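Local coordinates for protein trichosurin (PDB 2RA6) that probably carries small hydrophobic molecules in possum milk whey as a secreted homodimeric lipocalin, and here holds 4-ethylphenol inside its beta barrel, at residues Arg38-Glu43 against Asn123-Leu128; Ser103-Glu108 against Lys140-Glu145; Phe64-Lys69 against Cys73-Leu78; Gly45-Phe50 against Phe112-Tyr117. The protein carries 1 engineered substitution. All coordinates share one frame; numbering follows the deposited sequence.

From the N terminus, the chain leaves strand 29-35 and enters the loop at 38-43, which interaction 1 joins to strand 121-130. A few residues on, 45-50 opens interaction 4, which closes at 112-117; it nests inside interaction 1, and their strands are hydrogen-bonded neighbours. Interaction 3, a hairpin of only short span, nests within both and is tied to them by Asn49 with Thr67 and by the Glu43-Arg68 salt bridge. Interaction 2 opens after interaction 3 has closed and crosses 1 and 4, starting at 103-108 inside both loops and ending beyond them on helix 137-148. Phe143 of that helix packs on Ala126, so the outer helix meets the barrel wall there.

Interaction 1. Residues Arg38-Glu43 against Asn123-Leu128; sequences RSLIEE and NVVANL
The loop joining the first two barrel strands, which in lipocalins folds over the mouth of the barrel, sets Leu40 and Ile41 down on Asn123 and Val125 of strand 121-130. Leu40 does most of it through one methyl: CD1 comes to 3.8 Å from Asn123 CB, the two side chains running at a slant to each other. The same methyl reaches the valine, with Leu40 CD1 4.1 Å from Val125 CG2. Ile41 meets the other branch, its CG2 lying 4.1 Å from Val125 CG1 as the two side chains slide past in opposite directions. Val125 has CG1 opposite its backbone N (chi1 179°), which turns one methyl to each loop residue. Neighbours on the strand alternate as barrel walls do: Val124 and Ala126 point away from the loop, Val124 onto Val122 of the second subunit and Ala126 onto Phe143 of helix 137-148. The leucine methyl lies nearest the carbons CB and CG of Asn123, whose OD1 is hydrogen-bonded to Ser36 OG. Within the loop, Ile41 N donates to Arg38 O at 3.0 Å, closing a turn. Arg38 NH1 lies 3.3 Å from Glu42 OE1, a salt bridge of charges alone, because the oxygen stands well out of the guanidinium plane. Leu40 also packs on Ser35, Pro46 and Tyr94.

Interaction 2. Residues Ser103-Glu108 against Lys140-Glu145; sequences SSKPNE and KKRFEE
The Arg142 guanidinium presents its edge to the loop 103-108: Ser104 OG lies near its plane there, while Lys105 NZ comes in obliquely. Arg142 NH1 gives Ser104 OG a weak hydrogen bond of 3.5 Å, bent to 136° at the hydrogen. Arg142 NH2 is a little nearer to Ser104 OG, at 3.3 Å. The arginine chain runs out away from its backbone N (chi1 -176°) and bends once, at chi3. Lys105 instead curls at both outer torsions, which brings its NZ back to within 3.4 Å of Ser104 OG for another weak bond. The two cations therefore share one hydroxyl, with Lys105 NZ 3.7 Å from Arg142 NH2, a like-charge approach that probably costs something and that the serine oxygen may partly offset. That oxygen is also hydrogen-bonded to Tyr109 OH. Replacing Arg142 by an alanine would probably leave Ser104 OG without its helix-side donor and break the polar link from helix to loop. On the helix itself, Lys141 NZ pairs with Glu145 OE2 one turn on, at 3.2 Å. Across the loop, Glu108 N donates to Lys105 O at 2.8 Å, closing a turn. This is a thin surface contact between the connection of strands 96-102 and 109-118 and helix 137-148, the helix that lies against the outside of the lipocalin barrel; Lys105 and Glu108 rest on Ile139, while Phe143 packs on Val32 of strand 29-35 and on Leu128 of strand 121-130.

Interaction 3. Residues Phe64-Lys69 against Cys73-Leu78; sequences FFLTRK and CIPLYL. With ETY (4-ethylphenol), chain P.
Phe64 and Tyr77 lie side by side on the outer surface, pointing the same way, their ring planes only 15° apart but slid past each other. The centroids are 4.8 Å apart and the rings barely overlap: Phe64 CD1 sits over the rim of the tyrosine ring, 3.5 Å from Tyr77 CE2. A chi1 of 164°, with CG trans to the backbone N, carries the Phe64 ring across to the partner strand, where its edge also meets Pro75, CE1 to CB 3.7 Å. Leu66 continues this outer face, its CD2 resting on Pro75. The opposite face of the sheet carries Phe65, Thr67, Ile74 and Leu76. There the Phe65 ring turns its edge to the ligand, with CZ 3.8 Å from C8 of 4-ethylphenol, whose hydroxyl is hydrogen-bonded to Leu61 O and Gly63 N. Strands 60-69 and 72-82 form an antiparallel beta hairpin of the lipocalin barrel, with Phe65-Leu76 and Thr67-Ile74 as hydrogen-bonded pairs. Phe65 N to Leu76 O is short and nearly straight, 2.8 Å and 171°, and lies in the carbonyl plane. Its return bond, Leu76 N to Phe65 O, comes instead from above the carbonyl plane. Toward the hairpin turn strand 60-69 becomes polar, with Thr67, Arg68 and Lys69. Thr67 OG1 lies 3.6 Å from Leu76 CD2 but is hydrogen-bonded to Asn49 OD1. Lys69 CB touches Ile74 CD1 at 3.7 Å, while its ammonium end leads away. Cys73 is tied by a disulfide to the C-terminal Cys166, and Arg68 forms a salt bridge with Glu43.

Interaction 4. Residues Gly45-Phe50 against Phe112-Tyr117; sequences GPFRNF and FIFYNY. With ETY (4-ethylphenol), chain P; IPA (isopropyl alcohol), chain R.
Phe47 meets strand 109-118 with the edge of its ring, beside an isopropyl alcohol, probably from the crystallisation liquor, that also touches Phe114. CG opposite its carbonyl carbon (chi1 -78°) turns the ring toward the strand. Phe47 CZ comes to 3.7 Å from Asn116 ND2, which lies in the plane of the ring, while ring and amide planes stand 73° apart. This is no bond: the Asn116 ND2 hydrogens go to Asn97 OD1 and Tyr94 O, which fix the amide against the ring. Further along the same edge, Phe47 CE2 is 4.1 Å from Phe114 CD1. The alcohol lies beside both rings, its C2 3.6 Å from Phe47 CD2, and its O2 takes a nearly straight hydrogen bond of 2.7 Å from Asn49 ND2. Asn49 ND2 also donates to Pro46 O. Phe47 sits in a type I beta turn from Gly45 to Arg48, at the end of the loop before strand 49-57, and reaches into the barrel of this lipocalin, where the ligand lies. There Phe114 and Phe112 line the 4-ethylphenol pocket in different ways. The ligand's methylene carbon C7 stands over the centre of the Phe112 ring, 3.5 Å above its plane. Phe114 offers its edge instead, with CE2 3.6 Å from the ligand's C8. Putting an alanine at Phe47 would probably open a gap beside Asn116 and leave one side of Phe114 without its neighbour. Between these inward side chains, Tyr115 points out of the barrel to stack on Tyr115 of the second subunit, and Tyr117 OH is hydrogen-bonded to that subunit's Tyr115 OH.

Interaction 1. Residues Arg38-Glu43 against Asn123-Leu128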
# COMPACT_ATOMS: atom_id res chain seq x y z
N ARG B 38 -5.63 14.78 -5.59
CA ARG B 38 -5.10 16.07 -5.18
C ARG B 38 -5.93 16.82 -4.16
O ARG B 38 -5.39 17.56 -3.34
CB ARG B 38 -4.85 16.96 -6.41
CG ARG B 38 -4.07 18.23 -6.06
CD ARG B 38 -3.21 18.70 -7.22
NE ARG B 38 -3.99 19.14 -8.38
CZ ARG B 38 -4.54 20.34 -8.50
NH1 ARG B 38 -4.40 21.24 -7.54
NH2 ARG B 38 -5.23 20.64 -9.60
N SER B 39 -7.25 16.65 -4.20
CA SER B 39 -8.11 17.36 -3.25
C SER B 39 -7.75 16.99 -1.81
O SER B 39 -7.96 17.77 -0.89
CB SER B 39 -9.59 17.06 -3.51
OG SER B 39 -9.96 15.78 -3.02
N LEU B 40 -7.20 15.79 -1.63
CA LEU B 40 -6.83 15.34 -0.29
C LEU B 40 -5.70 16.15 0.33
O LEU B 40 -5.61 16.24 1.55
CB LEU B 40 -6.40 13.87 -0.33
CG LEU B 40 -7.49 12.85 -0.66
CD1 LEU B 40 -6.86 11.46 -0.72
CD2 LEU B 40 -8.59 12.91 0.38
N ILE B 41 -4.83 16.72 -0.51
CA ILE B 41 -3.71 17.49 0.00
C ILE B 41 -3.75 18.98 -0.32
O ILE B 41 -2.82 19.71 0.01
CB ILE B 41 -2.36 16.90 -0.48
CG1 ILE B 41 -2.34 16.75 -2.00
CG2 ILE B 41 -2.14 15.55 0.19
CD1 ILE B 41 -0.99 16.31 -2.56
N GLU B 42 -4.83 19.43 -0.96
CA GLU B 42 -5.00 20.84 -1.28
C GLU B 42 -5.62 21.50 -0.06
O GLU B 42 -5.92 20.83 0.93
CB GLU B 42 -5.93 21.02 -2.48
CG GLU B 42 -5.37 20.53 -3.81
CD GLU B 42 -6.34 20.75 -4.96
OE1 GLU B 42 -6.68 21.92 -5.24
OE2 GLU B 42 -6.76 19.75 -5.59
N GLU B 43 -5.83 22.81 -0.14
CA GLU B 43 -6.44 23.54 0.97
C GLU B 43 -7.72 22.86 1.42
O GLU B 43 -8.54 22.44 0.60
CB GLU B 43 -6.74 24.98 0.55
CG GLU B 43 -5.50 25.82 0.32
CD GLU B 43 -4.58 25.84 1.53
OE1 GLU B 43 -5.09 26.06 2.66
OE2 GLU B 43 -3.36 25.64 1.36
N ASN B 123 -6.91 5.33 -1.61
CA ASN B 123 -6.11 6.43 -2.13
C ASN B 123 -4.74 6.32 -1.54
O ASN B 123 -4.55 5.72 -0.49
CB ASN B 123 -6.71 7.78 -1.79
CG ASN B 123 -7.68 8.26 -2.85
OD1 ASN B 123 -7.30 8.49 -4.02
ND2 ASN B 123 -8.92 8.42 -2.47
N VAL B 124 -3.77 6.89 -2.23
CA VAL B 124 -2.42 6.87 -1.72
C VAL B 124 -1.99 8.31 -1.48
O VAL B 124 -2.24 9.20 -2.30
CB VAL B 124 -1.44 6.18 -2.70
CG1 VAL B 124 -1.36 6.96 -4.01
CG2 VAL B 124 -0.06 6.07 -2.07
N VAL B 125 -1.39 8.53 -0.32
CA VAL B 125 -0.89 9.85 0.03
C VAL B 125 0.55 9.61 0.46
O VAL B 125 0.82 8.81 1.36
CB VAL B 125 -1.67 10.48 1.22
CG1 VAL B 125 -1.09 11.85 1.55
CG2 VAL B 125 -3.15 10.63 0.85
N ALA B 126 1.48 10.27 -0.22
CA ALA B 126 2.89 10.13 0.09
C ALA B 126 3.38 11.41 0.74
O ALA B 126 3.05 12.51 0.30
CB ALA B 126 3.67 9.85 -1.19
N ASN B 127 4.15 11.25 1.81
CA ASN B 127 4.67 12.39 2.55
C ASN B 127 6.19 12.34 2.59
O ASN B 127 6.76 11.29 2.87
CB ASN B 127 4.16 12.35 3.99
CG ASN B 127 2.65 12.49 4.10
OD1 ASN B 127 2.14 13.52 4.55
ND2 ASN B 127 1.92 11.46 3.69
N LEU B 128 6.84 13.47 2.31
CA LEU B 128 8.29 13.54 2.40
C LEU B 128 8.61 14.56 3.49
O LEU B 128 8.26 15.74 3.38
CB LEU B 128 8.91 14.00 1.07
CG LEU B 128 10.44 14.07 1.06
CD1 LEU B 128 11.06 12.70 1.23
CD2 LEU B 128 10.91 14.71 -0.25

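Interaction 2. Residues Ser103-Glu108 against Lys140-Glu145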
# COMPACT_ATOMS: atom_id res chain seq x y z
N SER B 103 13.26 5.13 4.11
CA SER B 103 14.31 6.15 4.08
C SER B 103 15.70 5.55 3.96
O SER B 103 16.09 4.70 4.76
CB SER B 103 14.30 7.04 5.33
OG SER B 103 15.34 8.02 5.21
N SER B 104 16.43 6.01 2.96
CA SER B 104 17.79 5.55 2.72
C SER B 104 18.74 6.38 3.59
O SER B 104 19.89 6.01 3.81
CB SER B 104 18.16 5.70 1.25
OG SER B 104 18.08 7.05 0.82
N LYS B 105 18.23 7.51 4.08
CA LYS B 105 18.99 8.41 4.95
C LYS B 105 18.06 8.85 6.07
O LYS B 105 17.57 9.98 6.09
CB LYS B 105 19.48 9.62 4.15
CG LYS B 105 20.57 9.28 3.14
CD LYS B 105 21.05 10.50 2.39
CE LYS B 105 20.05 10.94 1.34
NZ LYS B 105 19.88 9.90 0.28
N PRO B 106 17.82 7.95 7.05
CA PRO B 106 16.95 8.17 8.21
C PRO B 106 17.16 9.42 9.04
O PRO B 106 16.22 9.91 9.67
CB PRO B 106 17.14 6.89 9.02
CG PRO B 106 18.53 6.47 8.68
CD PRO B 106 18.58 6.70 7.19
N ASN B 107 18.38 9.96 9.03
CA ASN B 107 18.67 11.16 9.80
C ASN B 107 18.48 12.42 8.96
O ASN B 107 18.50 13.53 9.49
CB ASN B 107 20.11 11.12 10.32
CG ASN B 107 20.36 12.13 11.42
OD1 ASN B 107 21.51 12.46 11.73
ND2 ASN B 107 19.29 12.64 12.02
N GLU B 108 18.30 12.23 7.66
CA GLU B 108 18.11 13.36 6.75
C GLU B 108 16.66 13.55 6.32
O GLU B 108 16.18 14.68 6.23
CB GLU B 108 19.00 13.19 5.51
CG GLU B 108 20.49 13.44 5.75
CD GLU B 108 21.30 13.38 4.46
OE1 GLU B 108 20.80 13.85 3.42
OE2 GLU B 108 22.45 12.88 4.49
N LYS B 140 14.24 15.29 -3.34
CA LYS B 140 12.91 15.64 -3.82
C LYS B 140 12.65 15.08 -5.21
O LYS B 140 11.55 14.59 -5.49
CB LYS B 140 12.70 17.16 -3.80
CG LYS B 140 12.68 17.73 -2.39
CD LYS B 140 12.11 19.15 -2.31
CE LYS B 140 12.99 20.16 -3.00
NZ LYS B 140 12.47 21.54 -2.76
N LYS B 141 13.67 15.12 -6.07
CA LYS B 141 13.54 14.60 -7.43
C LYS B 141 13.21 13.12 -7.44
O LYS B 141 12.33 12.67 -8.18
CB LYS B 141 14.84 14.83 -8.21
CG LYS B 141 14.79 14.33 -9.65
CD LYS B 141 16.15 14.49 -10.34
CE LYS B 141 16.09 14.02 -11.78
NZ LYS B 141 15.17 14.85 -12.59
N ARG B 142 13.91 12.35 -6.61
CA ARG B 142 13.69 10.91 -6.54
C ARG B 142 12.28 10.61 -6.02
O ARG B 142 11.58 9.76 -6.57
CB ARG B 142 14.74 10.27 -5.63
CG ARG B 142 14.67 8.76 -5.54
CD ARG B 142 15.80 8.21 -4.67
NE ARG B 142 15.81 8.84 -3.35
CZ ARG B 142 16.67 8.55 -2.38
NH1 ARG B 142 17.60 7.62 -2.57
NH2 ARG B 142 16.60 9.18 -1.22
N PHE B 143 11.86 11.33 -4.98
CA PHE B 143 10.54 11.15 -4.40
C PHE B 143 9.47 11.43 -5.45
O PHE B 143 8.53 10.65 -5.63
CB PHE B 143 10.35 12.12 -3.23
CG PHE B 143 8.98 12.09 -2.61
CD1 PHE B 143 8.62 11.11 -1.69
CD2 PHE B 143 8.05 13.08 -2.92
CE1 PHE B 143 7.36 11.13 -1.08
CE2 PHE B 143 6.80 13.11 -2.32
CZ PHE B 143 6.45 12.13 -1.40
N GLU B 144 9.61 12.56 -6.13
CA GLU B 144 8.65 12.97 -7.15
C GLU B 144 8.61 12.02 -8.35
O GLU B 144 7.53 11.70 -8.85
CB GLU B 144 8.96 14.40 -7.58
CG GLU B 144 8.49 15.41 -6.54
CD GLU B 144 9.17 16.76 -6.65
OE1 GLU B 144 9.49 17.18 -7.78
OE2 GLU B 144 9.36 17.41 -5.59
N GLU B 145 9.77 11.56 -8.80
CA GLU B 145 9.82 10.64 -9.93
C GLU B 145 9.23 9.29 -9.55
O GLU B 145 8.54 8.66 -10.36
CB GLU B 145 11.25 10.47 -10.43
CG GLU B 145 11.88 11.75 -10.92
CD GLU B 145 13.23 11.53 -11.56
OE1 GLU B 145 14.04 10.76 -11.00
OE2 GLU B 145 13.49 12.13 -12.62

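Interaction 3. Residues Phe64-Lys69 against Cys73-Leu78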
# COMPACT_ATOMS: atom_id res chain seq x y z
N PHE B 64 2.63 14.81 15.92
CA PHE B 64 2.01 16.09 16.22
C PHE B 64 2.10 16.89 14.92
O PHE B 64 3.20 17.16 14.43
CB PHE B 64 2.75 16.79 17.37
CG PHE B 64 2.44 18.25 17.50
CD1 PHE B 64 1.12 18.72 17.46
CD2 PHE B 64 3.47 19.18 17.67
CE1 PHE B 64 0.84 20.08 17.58
CE2 PHE B 64 3.20 20.54 17.78
CZ PHE B 64 1.88 20.99 17.74
N PHE B 65 0.94 17.24 14.38
CA PHE B 65 0.82 18.00 13.14
C PHE B 65 0.03 19.29 13.37
O PHE B 65 -0.61 19.47 14.41
CB PHE B 65 0.02 17.21 12.08
CG PHE B 65 0.55 15.84 11.75
CD1 PHE B 65 0.34 14.76 12.61
CD2 PHE B 65 1.22 15.62 10.55
CE1 PHE B 65 0.77 13.48 12.26
CE2 PHE B 65 1.65 14.34 10.20
CZ PHE B 65 1.43 13.27 11.06
N LEU B 66 0.08 20.16 12.37
CA LEU B 66 -0.69 21.40 12.39
C LEU B 66 -1.55 21.32 11.14
O LEU B 66 -1.12 20.79 10.12
CB LEU B 66 0.21 22.63 12.31
CG LEU B 66 0.99 22.93 13.59
CD1 LEU B 66 1.88 24.14 13.35
CD2 LEU B 66 0.04 23.18 14.75
N THR B 67 -2.78 21.82 11.23
CA THR B 67 -3.70 21.82 10.11
C THR B 67 -4.28 23.22 10.05
O THR B 67 -4.49 23.84 11.09
CB THR B 67 -4.88 20.84 10.32
OG1 THR B 67 -4.39 19.57 10.75
CG2 THR B 67 -5.64 20.68 9.01
N ARG B 68 -4.53 23.72 8.85
CA ARG B 68 -5.10 25.05 8.68
C ARG B 68 -6.62 24.98 8.65
O ARG B 68 -7.20 24.28 7.82
CB ARG B 68 -4.60 25.69 7.38
CG ARG B 68 -5.12 27.10 7.14
CD ARG B 68 -4.74 27.62 5.76
NE ARG B 68 -5.31 28.94 5.50
CZ ARG B 68 -5.17 29.62 4.36
NH1 ARG B 68 -4.46 29.10 3.36
NH2 ARG B 68 -5.73 30.81 4.22
N LYS B 69 -7.26 25.70 9.57
CA LYS B 69 -8.72 25.73 9.65
C LYS B 69 -9.18 27.14 9.99
O LYS B 69 -8.91 27.64 11.09
CB LYS B 69 -9.21 24.74 10.71
CG LYS B 69 -10.73 24.59 10.76
CD LYS B 69 -11.28 24.07 9.44
CE LYS B 69 -12.80 23.94 9.47
NZ LYS B 69 -13.27 23.00 10.53
N CYS B 73 -4.04 27.88 12.73
CA CYS B 73 -3.23 26.66 12.75
C CYS B 73 -3.60 25.84 13.97
O CYS B 73 -3.14 26.11 15.08
CB CYS B 73 -1.74 27.00 12.79
SG CYS B 73 -1.09 27.82 11.30
N ILE B 74 -4.44 24.83 13.77
CA ILE B 74 -4.88 23.98 14.87
C ILE B 74 -4.06 22.70 15.01
O ILE B 74 -3.69 22.07 14.01
CB ILE B 74 -6.37 23.60 14.73
CG1 ILE B 74 -6.61 22.87 13.41
CG2 ILE B 74 -7.23 24.86 14.82
CD1 ILE B 74 -8.03 22.36 13.24
N PRO B 75 -3.76 22.30 16.25
CA PRO B 75 -2.99 21.09 16.52
C PRO B 75 -3.75 19.83 16.15
O PRO B 75 -4.98 19.77 16.25
CB PRO B 75 -2.71 21.19 18.02
CG PRO B 75 -2.66 22.66 18.25
CD PRO B 75 -3.86 23.13 17.46
N LEU B 76 -3.02 18.81 15.71
CA LEU B 76 -3.58 17.53 15.33
C LEU B 76 -2.64 16.46 15.85
O LEU B 76 -1.49 16.37 15.42
CB LEU B 76 -3.71 17.42 13.81
CG LEU B 76 -4.17 16.07 13.25
CD1 LEU B 76 -5.59 15.79 13.71
CD2 LEU B 76 -4.11 16.09 11.72
N TYR B 77 -3.12 15.65 16.79
CA TYR B 77 -2.32 14.58 17.37
C TYR B 77 -2.83 13.24 16.90
O TYR B 77 -4.02 12.93 17.04
CB TYR B 77 -2.36 14.64 18.90
CG TYR B 77 -1.74 15.89 19.48
CD1 TYR B 77 -2.49 17.06 19.63
CD2 TYR B 77 -0.40 15.92 19.84
CE1 TYR B 77 -1.92 18.23 20.14
CE2 TYR B 77 0.19 17.08 20.35
CZ TYR B 77 -0.58 18.22 20.49
OH TYR B 77 0.00 19.37 20.99
N LEU B 78 -1.94 12.43 16.34
CA LEU B 78 -2.33 11.11 15.86
C LEU B 78 -1.31 10.08 16.28
O LEU B 78 -0.15 10.41 16.52
CB LEU B 78 -2.44 11.13 14.34
CG LEU B 78 -3.52 12.03 13.75
CD1 LEU B 78 -3.27 12.21 12.27
CD2 LEU B 78 -4.89 11.43 14.01
C8 ETY P . 3.24 10.87 8.81
C7 ETY P . 3.39 9.52 9.51
CG ETY P . 2.76 9.48 10.88
C3 ETY P . 1.36 9.31 11.03
C2 ETY P . 0.76 9.27 12.31
C5 ETY P . 3.56 9.60 12.05
C6 ETY P . 2.97 9.55 13.34
C1 ETY P . 1.57 9.39 13.46
O1 ETY P . 1.00 9.34 14.70

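Interaction 4. Residues Gly45-Phe50 against Phe112-Tyr117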
# COMPACT_ATOMS: atom_id res chain seq x y z
N GLY B 45 -8.02 20.07 2.60
CA GLY B 45 -7.95 18.63 2.38
C GLY B 45 -7.62 17.90 3.67
O GLY B 45 -6.82 18.39 4.47
N PRO B 46 -8.20 16.71 3.89
CA PRO B 46 -7.94 15.94 5.11
C PRO B 46 -6.48 15.54 5.34
O PRO B 46 -6.08 15.28 6.47
CB PRO B 46 -8.86 14.73 4.96
CG PRO B 46 -8.95 14.55 3.49
CD PRO B 46 -9.09 15.96 2.99
N PHE B 47 -5.69 15.49 4.27
CA PHE B 47 -4.29 15.11 4.43
C PHE B 47 -3.31 16.26 4.28
O PHE B 47 -2.10 16.04 4.16
CB PHE B 47 -3.92 13.98 3.47
CG PHE B 47 -4.41 12.63 3.92
CD1 PHE B 47 -5.67 12.18 3.57
CD2 PHE B 47 -3.60 11.83 4.73
CE1 PHE B 47 -6.13 10.93 4.00
CE2 PHE B 47 -4.05 10.59 5.17
CZ PHE B 47 -5.32 10.14 4.80
N ARG B 48 -3.82 17.49 4.28
CA ARG B 48 -2.93 18.64 4.20
C ARG B 48 -2.60 19.01 5.63
O ARG B 48 -3.12 19.97 6.20
CB ARG B 48 -3.60 19.82 3.49
CG ARG B 48 -2.60 20.94 3.16
CD ARG B 48 -3.24 22.09 2.41
NE ARG B 48 -2.29 23.17 2.16
CZ ARG B 48 -1.40 23.17 1.17
NH1 ARG B 48 -1.33 22.16 0.32
NH2 ARG B 48 -0.56 24.20 1.04
N ASN B 49 -1.73 18.20 6.23
CA ASN B 49 -1.29 18.40 7.60
C ASN B 49 0.22 18.55 7.56
O ASN B 49 0.90 17.90 6.77
CB ASN B 49 -1.70 17.22 8.47
CG ASN B 49 -3.19 16.93 8.39
OD1 ASN B 49 -4.01 17.82 8.62
ND2 ASN B 49 -3.54 15.69 8.07
N PHE B 50 0.74 19.41 8.43
CA PHE B 50 2.16 19.69 8.48
C PHE B 50 2.77 19.13 9.75
O PHE B 50 2.48 19.60 10.84
CB PHE B 50 2.35 21.20 8.41
CG PHE B 50 1.52 21.85 7.34
CD1 PHE B 50 1.84 21.68 6.00
CD2 PHE B 50 0.40 22.60 7.67
CE1 PHE B 50 1.06 22.25 5.00
CE2 PHE B 50 -0.39 23.17 6.68
CZ PHE B 50 -0.06 22.99 5.35
N PHE B 112 6.81 8.66 4.19
CA PHE B 112 5.69 7.90 4.72
C PHE B 112 4.64 7.76 3.63
O PHE B 112 4.18 8.76 3.08
CB PHE B 112 5.07 8.60 5.93
CG PHE B 112 5.84 8.40 7.20
CD1 PHE B 112 5.70 7.23 7.94
CD2 PHE B 112 6.70 9.39 7.66
CE1 PHE B 112 6.41 7.04 9.13
CE2 PHE B 112 7.40 9.21 8.85
CZ PHE B 112 7.26 8.04 9.58
N ILE B 113 4.29 6.52 3.32
CA ILE B 113 3.27 6.26 2.31
C ILE B 113 2.02 5.80 3.05
O ILE B 113 2.06 4.84 3.82
CB ILE B 113 3.69 5.16 1.32
CG1 ILE B 113 5.01 5.54 0.64
CG2 ILE B 113 2.59 4.94 0.29
CD1 ILE B 113 4.95 6.83 -0.14
N PHE B 114 0.92 6.50 2.80
CA PHE B 114 -0.36 6.18 3.41
C PHE B 114 -1.28 5.55 2.40
O PHE B 114 -1.50 6.12 1.33
CB PHE B 114 -1.06 7.45 3.91
CG PHE B 114 -0.51 7.99 5.18
CD1 PHE B 114 -1.23 7.86 6.36
CD2 PHE B 114 0.72 8.63 5.22
CE1 PHE B 114 -0.73 8.35 7.56
CE2 PHE B 114 1.23 9.12 6.41
CZ PHE B 114 0.50 8.98 7.58
N TYR B 115 -1.80 4.38 2.72
CA TYR B 115 -2.78 3.74 1.87
C TYR B 115 -4.05 3.96 2.68
O TYR B 115 -4.28 3.29 3.69
CB TYR B 115 -2.47 2.25 1.69
CG TYR B 115 -1.29 2.03 0.78
CD1 TYR B 115 -1.37 2.35 -0.58
CD2 TYR B 115 -0.08 1.55 1.27
CE1 TYR B 115 -0.27 2.20 -1.42
CE2 TYR B 115 1.03 1.40 0.44
CZ TYR B 115 0.92 1.73 -0.91
OH TYR B 115 2.01 1.60 -1.74
N ASN B 116 -4.84 4.93 2.24
CA ASN B 116 -6.07 5.32 2.91
C ASN B 116 -7.30 4.62 2.36
O ASN B 116 -7.49 4.56 1.14
CB ASN B 116 -6.23 6.84 2.81
CG ASN B 116 -7.59 7.33 3.32
OD1 ASN B 116 -8.47 7.66 2.52
ND2 ASN B 116 -7.76 7.36 4.64
N TYR B 117 -8.12 4.09 3.26
CA TYR B 117 -9.35 3.41 2.89
C TYR B 117 -10.47 4.27 3.45
O TYR B 117 -10.67 4.35 4.66
CB TYR B 117 -9.38 2.01 3.52
CG TYR B 117 -8.11 1.23 3.28
CD1 TYR B 117 -7.75 0.82 2.00
CD2 TYR B 117 -7.25 0.91 4.34
CE1 TYR B 117 -6.57 0.12 1.77
CE2 TYR B 117 -6.07 0.21 4.12
CZ TYR B 117 -5.74 -0.18 2.83
OH TYR B 117 -4.58 -0.88 2.59
C8 ETY P . 3.24 10.87 8.81
C7 ETY P . 3.39 9.52 9.51
CG ETY P . 2.76 9.48 10.88
C3 ETY P . 1.36 9.31 11.03
C2 ETY P . 0.76 9.27 12.31
C5 ETY P . 3.56 9.60 12.05
C6 ETY P . 2.97 9.55 13.34
C1 ETY P . 1.57 9.39 13.46
O1 ETY P . 1.00 9.34 14.70
C1 IPA R . -2.70 12.49 8.68
C2 IPA R . -1.64 12.74 7.67
C3 IPA R . -0.60 12.13 8.54
O2 IPA R . -1.42 14.14 7.37